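Local coordinates for protein putative prolyl-tRNA synthetase (Leishmania major, PDB 5XIL) that probably joins L-proline to tRNA(Pro) at the expense of ATP, supplying prolyl-tRNA for protein synthesis in the parasite, at residues 178-181 / 182-185; 264-267 / 268-271. All coordinates share one frame; numbering follows the deposited sequence.

Contact 1 of 2, residues 178-181 / 182-185; sequences ILEC and YASV
Ile178 and Tyr182, one helical turn apart, lie side by side and point the same way, the methyl branch of the isoleucine resting on the phenol ring. CG2 of Ile178 stands 4.0 Å from the centroid of the Tyr182 ring and 24° off its normal, a CH-pi contact over one face, the methyl displaced toward CZ and CE2. With CG2 anti to its own backbone N and chi1 of Tyr182 at -70°, methyl and ring are brought to the same flank of the helix. Ile178 O lies over the same face, 3.6 Å from Tyr182 CG, while also accepting from Tyr182 N at 3.0 Å. Outside the turn, Tyr182 OH bonds to Gln159. The polar pattern is that of a regular alpha helix, here helix 168-189 of the class II synthetase catalytic core, packed between helix 40-60 and strands such as 210-218 and 253-265. Main-chain bonds run from Ala183 N to Leu179 O and from Val185 N to Cys181 O. Glu180 O takes two donors, both from Ser184: N at 2.9 Å and OG at 2.7 Å, arriving from opposite faces of the carbonyl plane. A chi1 of -56° sets Ser184 OG beside its own backbone N, from where the buried hydroxyl donates to Glu180 O one turn back. Glu180 OE1 forms a salt bridge with Arg196 NE, beyond the two segments.

Contact 2 of 2, residues 264-267 / 268-271; sequences LSTR and VIGV
Leu264 and Val268 cross at about a right angle, the forked end of the leucine lying against a single methyl of the valine. Val268 CG1 is 3.7 Å from Leu264 CD2 and a similar distance from CG, an apolar contact that joins the end of the strand to the first turn of the helix. Thr266 and Ile269 instead run side by side and point the same way; their methyls, Thr266 CG2 and Ile269 CD1, meet loosely at 4.2 Å, and this pair faces helix 40-60. Arg267 slants across Val271, its CG 4.0 Å from Val271 CG2. This strand-to-helix passage, at the end of strand 253-265 and the start of helix 267-276, is consistent with motif 3 of class II aminoacyl-tRNA synthetases. Ser265 makes the corner an ST turn: its OG accepts from Arg267 N at 3.1 Å, capping the start of the helix. Ser265 O accepts from Val268 N at 3.1 Å, with 179° at the hydrogen. Less favourable is Ile269 N to Thr266 O, 2.9 Å, where the donor stands above the carbonyl plane. A true helical bond follows, Val271 N to Arg267 O at 3.0 Å. The arginine chain leaves the helix extended, CG anti to the backbone N (chi1 164°), then bends at chi3 (-72°), and its guanidinium donates NH1 to Gln226 O and NH2 to Ile151 O.

In the fold
Both contacts belong to the catalytic core of the synthetase, with centres 13 Å apart, and they meet directly. Leu264 CD1 of contact 2 approaches Tyr182 CD1 of contact 1 at 3.5 Å, on the ring face opposite the one that Ile178 occupies, so the tyrosine is held between its own helix and strand 253-265. Gln159 ties them a second time: its side chain bonds to the Tyr182 hydroxyl and its backbone to Leu264. One turn beyond Tyr182, Tyr186 of helix 168-189 packs on Val268 and Val271. Contact 1 lies away from the metal sites, whereas the side chain of Val271 is about 11 Å from that of Glu219, a magnesium ligand.

Contact 1 of 2, residues 178-181 / 182-185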
loop_
_atom_site.group_PDB
_atom_site.type_symbol
_atom_site.label_atom_id
_atom_site.label_comp_id
_atom_site.label_asym_id
_atom_site.label_seq_id
_atom_site.Cartn_x
_atom_site.Cartn_y
_atom_site.Cartn_z
ATOM N N ILE A 178 12.390 -15.150 0.334
ATOM C CA ILE A 178 12.295 -13.726 0.479
ATOM C C ILE A 178 13.406 -13.051 -0.324
ATOM O O ILE A 178 13.157 -12.070 -1.041
ATOM C CB ILE A 178 12.323 -13.297 1.974
ATOM C CG1 ILE A 178 11.042 -13.717 2.703
ATOM C CG2 ILE A 178 12.585 -11.781 2.100
ATOM C CD1 ILE A 178 9.787 -12.980 2.275
ATOM N N LEU A 179 14.619 -13.601 -0.257
ATOM C CA LEU A 179 15.694 -13.105 -1.077
ATOM C C LEU A 179 15.379 -13.142 -2.554
ATOM O O LEU A 179 15.646 -12.154 -3.246
ATOM C CB LEU A 179 17.042 -13.844 -0.816
ATOM C CG LEU A 179 18.248 -13.112 -1.414
ATOM C CD1 LEU A 179 18.548 -11.890 -0.603
ATOM C CD2 LEU A 179 19.454 -14.028 -1.480
ATOM N N GLU A 180 14.738 -14.223 -3.021
ATOM C CA GLU A 180 14.269 -14.278 -4.408
ATOM C C GLU A 180 13.268 -13.199 -4.755
ATOM O O GLU A 180 13.313 -12.643 -5.877
ATOM C CB GLU A 180 13.770 -15.667 -4.785
ATOM C CG GLU A 180 14.860 -16.692 -4.864
ATOM C CD GLU A 180 16.058 -16.357 -5.803
ATOM O OE1 GLU A 180 15.913 -15.757 -6.851
ATOM O OE2 GLU A 180 17.151 -16.810 -5.458
ATOM N N CYS A 181 12.372 -12.874 -3.811
ATOM C CA CYS A 181 11.473 -11.786 -3.992
ATOM C C CYS A 181 12.209 -10.462 -4.203
ATOM O O CYS A 181 11.832 -9.667 -5.081
ATOM C CB CYS A 181 10.517 -11.605 -2.799
ATOM S SG CYS A 181 9.361 -12.939 -2.559
ATOM N N TYR A 182 13.238 -10.218 -3.384
ATOM C CA TYR A 182 13.988 -8.980 -3.479
ATOM C C TYR A 182 14.767 -8.936 -4.843
ATOM O O TYR A 182 14.868 -7.873 -5.482
ATOM C CB TYR A 182 14.937 -8.887 -2.265
ATOM C CG TYR A 182 14.271 -8.654 -0.913
ATOM C CD1 TYR A 182 12.941 -8.205 -0.817
ATOM C CD2 TYR A 182 14.964 -8.848 0.267
ATOM C CE1 TYR A 182 12.371 -7.957 0.395
ATOM C CE2 TYR A 182 14.395 -8.610 1.447
ATOM C CZ TYR A 182 13.126 -8.153 1.550
ATOM O OH TYR A 182 12.597 -7.808 2.788
ATOM N N ALA A 183 15.395 -10.053 -5.203
ATOM C CA ALA A 183 16.063 -10.168 -6.479
ATOM C C ALA A 183 15.067 -9.816 -7.590
ATOM O O ALA A 183 15.451 -9.144 -8.569
ATOM C CB ALA A 183 16.638 -11.560 -6.720
ATOM N N SER A 184 13.869 -10.347 -7.481
ATOM C CA SER A 184 12.830 -10.115 -8.483
ATOM C C SER A 184 12.398 -8.667 -8.555
ATOM O O SER A 184 12.153 -8.146 -9.628
ATOM C CB SER A 184 11.617 -10.970 -8.270
ATOM O OG SER A 184 12.014 -12.309 -8.247
ATOM N N VAL A 185 12.278 -8.009 -7.430
ATOM C CA VAL A 185 12.137 -6.534 -7.418
ATOM C C VAL A 185 13.124 -5.826 -8.321
ATOM O O VAL A 185 12.727 -5.094 -9.249
ATOM C CB VAL A 185 12.125 -5.910 -6.001
ATOM C CG1 VAL A 185 12.118 -4.388 -6.060
ATOM C CG2 VAL A 185 10.907 -6.402 -5.248
#

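Contact 2 of 2, residues 264-267 / 268-271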
loop_
_atom_site.group_PDB
_atom_site.type_symbol
_atom_site.label_atom_id
_atom_site.label_comp_id
_atom_site.label_asym_id
_atom_site.label_seq_id
_atom_site.Cartn_x
_atom_site.Cartn_y
_atom_site.Cartn_z
ATOM N N LEU A 264 13.587 -4.349 2.744
ATOM C CA LEU A 264 13.916 -3.687 1.464
ATOM C C LEU A 264 13.333 -2.275 1.553
ATOM O O LEU A 264 12.177 -2.111 2.008
ATOM C CB LEU A 264 13.301 -4.462 0.305
ATOM C CG LEU A 264 13.514 -3.906 -1.104
ATOM C CD1 LEU A 264 13.667 -5.028 -2.093
ATOM C CD2 LEU A 264 12.316 -3.038 -1.513
ATOM N N SER A 265 14.101 -1.269 1.145
ATOM C CA SER A 265 13.743 0.130 1.351
ATOM C C SER A 265 13.771 0.943 0.030
ATOM O O SER A 265 14.115 0.409 -0.986
ATOM C CB SER A 265 14.718 0.760 2.308
ATOM O OG SER A 265 15.968 1.071 1.702
ATOM N N THR A 266 13.476 2.234 0.140
ATOM C CA THR A 266 13.526 3.157 -0.985
ATOM C C THR A 266 14.939 3.366 -1.525
ATOM O O THR A 266 15.123 4.057 -2.548
ATOM C CB THR A 266 12.932 4.498 -0.583
ATOM O OG1 THR A 266 13.366 4.806 0.717
ATOM C CG2 THR A 266 11.445 4.379 -0.601
ATOM N N ARG A 267 15.938 2.744 -0.895
ATOM C CA ARG A 267 17.211 2.624 -1.542
ATOM C C ARG A 267 17.100 2.024 -2.972
ATOM O O ARG A 267 17.926 2.344 -3.856
ATOM C CB ARG A 267 18.205 1.810 -0.713
ATOM C CG ARG A 267 19.397 1.347 -1.537
ATOM C CD ARG A 267 20.352 0.543 -0.752
ATOM N NE ARG A 267 21.002 1.477 0.137
ATOM C CZ ARG A 267 22.038 1.167 0.868
ATOM N NH1 ARG A 267 22.526 -0.052 0.802
ATOM N NH2 ARG A 267 22.570 2.098 1.649
ATOM N N VAL A 268 16.078 1.143 -3.207
ATOM C CA VAL A 268 15.959 0.595 -4.528
ATOM C C VAL A 268 15.831 1.706 -5.570
ATOM O O VAL A 268 16.270 1.517 -6.736
ATOM C CB VAL A 268 14.795 -0.438 -4.680
ATOM C CG1 VAL A 268 14.875 -1.589 -3.694
ATOM C CG2 VAL A 268 13.480 0.249 -4.545
ATOM N N ILE A 269 15.221 2.825 -5.215
ATOM C CA ILE A 269 14.997 3.881 -6.173
ATOM C C ILE A 269 16.359 4.531 -6.538
ATOM O O ILE A 269 16.627 4.828 -7.686
ATOM C CB ILE A 269 14.011 4.968 -5.631
ATOM C CG1 ILE A 269 12.624 4.320 -5.325
ATOM C CG2 ILE A 269 13.947 6.163 -6.568
ATOM C CD1 ILE A 269 11.695 5.246 -4.657
ATOM N N GLY A 270 17.168 4.814 -5.527
ATOM C CA GLY A 270 18.496 5.385 -5.772
ATOM C C GLY A 270 19.365 4.453 -6.641
ATOM O O GLY A 270 20.054 4.910 -7.548
ATOM N N VAL A 271 19.351 3.161 -6.371
ATOM C CA VAL A 271 20.094 2.193 -7.165
ATOM C C VAL A 271 19.654 2.261 -8.637
ATOM O O VAL A 271 20.454 2.340 -9.551
ATOM C CB VAL A 271 19.951 0.760 -6.626
ATOM C CG1 VAL A 271 20.569 -0.281 -7.550
ATOM C CG2 VAL A 271 20.636 0.614 -5.242
#